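Local coordinates for putative uncharacterized protein (Mycobacterium avium, PDB 2Z6V) that probably transfers a sulfuryl group from the donor PAPS to an acceptor, as a member of the sulfotransferase family whose own substrate is not established, at residues A[191-194]-A[195-198]. Residues are numbered along the deposited sequence; the frame is centred on the assembly and turned at random.
Sequences DMFI and HNQD. With PLM (palmitic acid), chain C.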
ATOM      1  N   ASP A 191       0.848  -2.400   2.975  1.00 27.63           N
ATOM      2  CA  ASP A 191       2.189  -2.621   3.479  1.00 28.31           C
ATOM      3  C   ASP A 191       3.074  -1.506   2.950  1.00 28.15           C
ATOM      4  O   ASP A 191       4.228  -1.360   3.362  1.00 29.40           O
ATOM      5  CB  ASP A 191       2.728  -3.978   3.026  1.00 29.33           C
ATOM      6  CG  ASP A 191       1.892  -5.138   3.535  1.00 33.18           C
ATOM      7  OD1 ASP A 191       1.357  -5.033   4.661  1.00 34.67           O
ATOM      8  OD2 ASP A 191       1.778  -6.159   2.818  1.00 33.26           O
ATOM      9  N   MET A 192       2.515  -0.715   2.040  1.00 25.98           N
ATOM     10  CA  MET A 192       3.228   0.404   1.444  1.00 25.52           C
ATOM     11  C   MET A 192       3.749   1.329   2.534  1.00 25.12           C
ATOM     12  O   MET A 192       4.850   1.867   2.427  1.00 23.47           O
ATOM     13  CB  MET A 192       2.297   1.180   0.512  1.00 26.49           C
ATOM     14  CG  MET A 192       2.941   2.356  -0.202  1.00 25.40           C
ATOM     15  SD  MET A 192       4.394   1.887  -1.161  1.00 29.56           S
ATOM     16  CE  MET A 192       3.683   1.225  -2.606  1.00 22.27           C
ATOM     17  N   PHE A 193       2.969   1.485   3.597  1.00 25.12           N
ATOM     18  CA  PHE A 193       3.366   2.362   4.688  1.00 27.54           C
ATOM     19  C   PHE A 193       4.354   1.774   5.675  1.00 26.15           C
ATOM     20  O   PHE A 193       4.641   2.377   6.704  1.00 26.88           O
ATOM     21  CB  PHE A 193       2.120   2.901   5.377  1.00 30.02           C
ATOM     22  CG  PHE A 193       1.186   3.561   4.418  1.00 31.98           C
ATOM     23  CD1 PHE A 193       1.588   4.701   3.731  1.00 32.22           C
ATOM     24  CD2 PHE A 193      -0.031   2.968   4.089  1.00 33.21           C
ATOM     25  CE1 PHE A 193       0.799   5.237   2.719  1.00 34.56           C
ATOM     26  CE2 PHE A 193      -0.828   3.492   3.082  1.00 33.82           C
ATOM     27  CZ  PHE A 193      -0.412   4.630   2.389  1.00 34.29           C
ATOM     28  N   ILE A 194       4.850   0.579   5.360  1.00 25.05           N
ATOM     29  CA  ILE A 194       5.902  -0.055   6.142  1.00 23.19           C
ATOM     30  C   ILE A 194       7.091   0.101   5.198  1.00 24.36           C
ATOM     31  O   ILE A 194       8.157   0.574   5.585  1.00 24.19           O
ATOM     32  CB  ILE A 194       5.659  -1.559   6.389  1.00 21.94           C
ATOM     33  CG1 ILE A 194       4.764  -1.752   7.615  1.00 18.30           C
ATOM     34  CG2 ILE A 194       6.991  -2.273   6.620  1.00 18.29           C
ATOM     35  CD1 ILE A 194       4.413  -3.189   7.850  1.00 15.02           C
ATOM     36  N   HIS A 195       6.859  -0.262   3.939  1.00 23.99           N
ATOM     37  CA  HIS A 195       7.859  -0.187   2.885  1.00 25.72           C
ATOM     38  C   HIS A 195       8.464   1.204   2.646  1.00 26.54           C
ATOM     39  O   HIS A 195       9.665   1.334   2.462  1.00 27.23           O
ATOM     40  CB  HIS A 195       7.268  -0.707   1.561  1.00 25.77           C
ATOM     41  CG  HIS A 195       7.077  -2.194   1.516  1.00 25.55           C
ATOM     42  ND1 HIS A 195       7.001  -2.897   0.332  1.00 26.70           N
ATOM     43  CD2 HIS A 195       6.921  -3.106   2.503  1.00 23.78           C
ATOM     44  CE1 HIS A 195       6.807  -4.177   0.591  1.00 23.93           C
ATOM     45  NE2 HIS A 195       6.753  -4.331   1.901  1.00 25.68           N
ATOM     46  N   ASN A 196       7.639   2.243   2.630  1.00 27.72           N
ATOM     47  CA  ASN A 196       8.160   3.580   2.396  1.00 27.13           C
ATOM     48  C   ASN A 196       9.170   3.971   3.471  1.00 27.27           C
ATOM     49  O   ASN A 196       9.946   4.916   3.290  1.00 29.48           O
ATOM     50  CB  ASN A 196       7.016   4.599   2.312  1.00 29.04           C
ATOM     51  CG  ASN A 196       6.353   4.848   3.647  1.00 35.16           C
ATOM     52  OD1 ASN A 196       6.559   4.099   4.608  1.00 39.24           O
ATOM     53  ND2 ASN A 196       5.540   5.898   3.717  1.00 35.21           N
ATOM     54  N   GLN A 197       9.185   3.229   4.578  1.00 26.83           N
ATOM     55  CA  GLN A 197      10.131   3.494   5.664  1.00 26.10           C
ATOM     56  C   GLN A 197      11.532   3.004   5.285  1.00 27.08           C
ATOM     57  O   GLN A 197      12.503   3.210   6.025  1.00 25.97           O
ATOM     58  CB  GLN A 197       9.681   2.812   6.955  1.00 26.82           C
ATOM     59  CG  GLN A 197       8.456   3.437   7.607  1.00 28.13           C
ATOM     60  CD  GLN A 197       7.918   2.603   8.753  1.00 27.96           C
ATOM     61  OE1 GLN A 197       8.671   2.157   9.623  1.00 27.58           O
ATOM     62  NE2 GLN A 197       6.607   2.389   8.763  1.00 27.75           N
ATOM     63  N   ASP A 198      11.632   2.334   4.142  1.00 25.53           N
ATOM     64  CA  ASP A 198      12.921   1.870   3.663  1.00 27.21           C
ATOM     65  C   ASP A 198      13.157   2.575   2.335  1.00 28.50           C
ATOM     66  O   ASP A 198      14.088   2.264   1.591  1.00 29.25           O
ATOM     67  CB  ASP A 198      12.926   0.352   3.478  1.00 27.98           C
ATOM     68  CG  ASP A 198      14.307  -0.184   3.102  1.00 31.23           C
ATOM     69  OD1 ASP A 198      15.293   0.155   3.806  1.00 28.34           O
ATOM     70  OD2 ASP A 198      14.403  -0.939   2.106  1.00 30.97           O
TER
HETATM   71  C1  PLM C 700       3.072   6.261  -7.748  1.00 68.21           C
HETATM   72  O1  PLM C 700       3.715   6.430  -8.806  1.00 68.45           O
HETATM   73  O2  PLM C 700       3.416   6.650  -6.611  1.00 69.19           O
HETATM   74  C2  PLM C 700       1.739   5.513  -7.840  1.00 65.87           C
HETATM   75  C3  PLM C 700       1.888   4.211  -8.630  1.00 62.02           C
HETATM   76  C4  PLM C 700       0.606   3.375  -8.627  1.00 61.68           C
HETATM   77  C5  PLM C 700       0.201   2.965  -7.210  1.00 58.54           C
HETATM   78  C6  PLM C 700      -0.532   4.091  -6.478  1.00 59.44           C
HETATM   79  C7  PLM C 700      -0.638   3.773  -4.986  1.00 57.86           C
HETATM   80  C8  PLM C 700       0.718   3.940  -4.300  1.00 58.29           C
HETATM   81  C9  PLM C 700       0.930   2.829  -3.271  1.00 58.87           C
HETATM   82  CA  PLM C 700      -0.257   2.720  -2.312  1.00 60.30           C
HETATM   83  CB  PLM C 700      -0.297   1.351  -1.628  1.00 56.70           C
HETATM   84  CC  PLM C 700      -0.318   0.244  -2.683  1.00 55.57           C
HETATM   85  CD  PLM C 700       1.088  -0.015  -3.230  1.00 57.27           C
HETATM   86  CE  PLM C 700       1.063  -0.700  -4.599  1.00 52.86           C
HETATM   87  CF  PLM C 700       0.436   0.230  -5.640  1.00 53.76           C
HETATM   88  CG  PLM C 700       0.521  -0.356  -7.050  1.00 50.34           C
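One short helical run, 191-198, lies largely buried in this sulfotransferase-family fold, beginning as helix 192-195 and tightening into a 3-10 turn at 196-198. Its i to i+4 bonds come first: His195 N reaches Asp191 O at 2.9 Å, almost straight at 176°, and Asn196 N follows with Met192 O at 2.8 Å. Asp191 O also accepts from Ile194 N, so two amides grip this carbonyl. Phe193 O takes its bond from a side chain, as Gln197 NE2 lies 2.8 Å from it, donating in the carbonyl plane onto a lone pair. With CG beside its own backbone N (chi1 -71°) and the chain extended beyond it, Gln197 runs back along the turn to this oxygen. Asn196 instead has CG between N and the carbonyl carbon, which brings the end of its side chain back to the Phe193 backbone, Asn196 CG 4.0 Å from Phe193 CA, with the amide plane nearly perpendicular to the phenyl ring. The His195 ring folds back beside the first turn, its CD2 3.3 Å from Asp191 O. On the flank bearing Met192, the bound palmitic acid bends past the side chain, which lies alongside the alkyl chain with Met192 CG 3.7 Å from C9 of the palmitic acid. Helix 224-238 receives three of the polar side chains, His195 NE2 bonding Gln230, Gln197 OE1 Tyr229, and the Asp198 carboxylate Ser225 and Thr226. Asp191 OD2 bonds His252 instead, and Asp198 also forms a salt bridge to Arg87. The carbonyls of 191-193 are thus satisfied within the run, by backbone amides and one side-chain amide, while Met192 gives the alkyl chain of the bound palmitic acid a largely apolar neighbour.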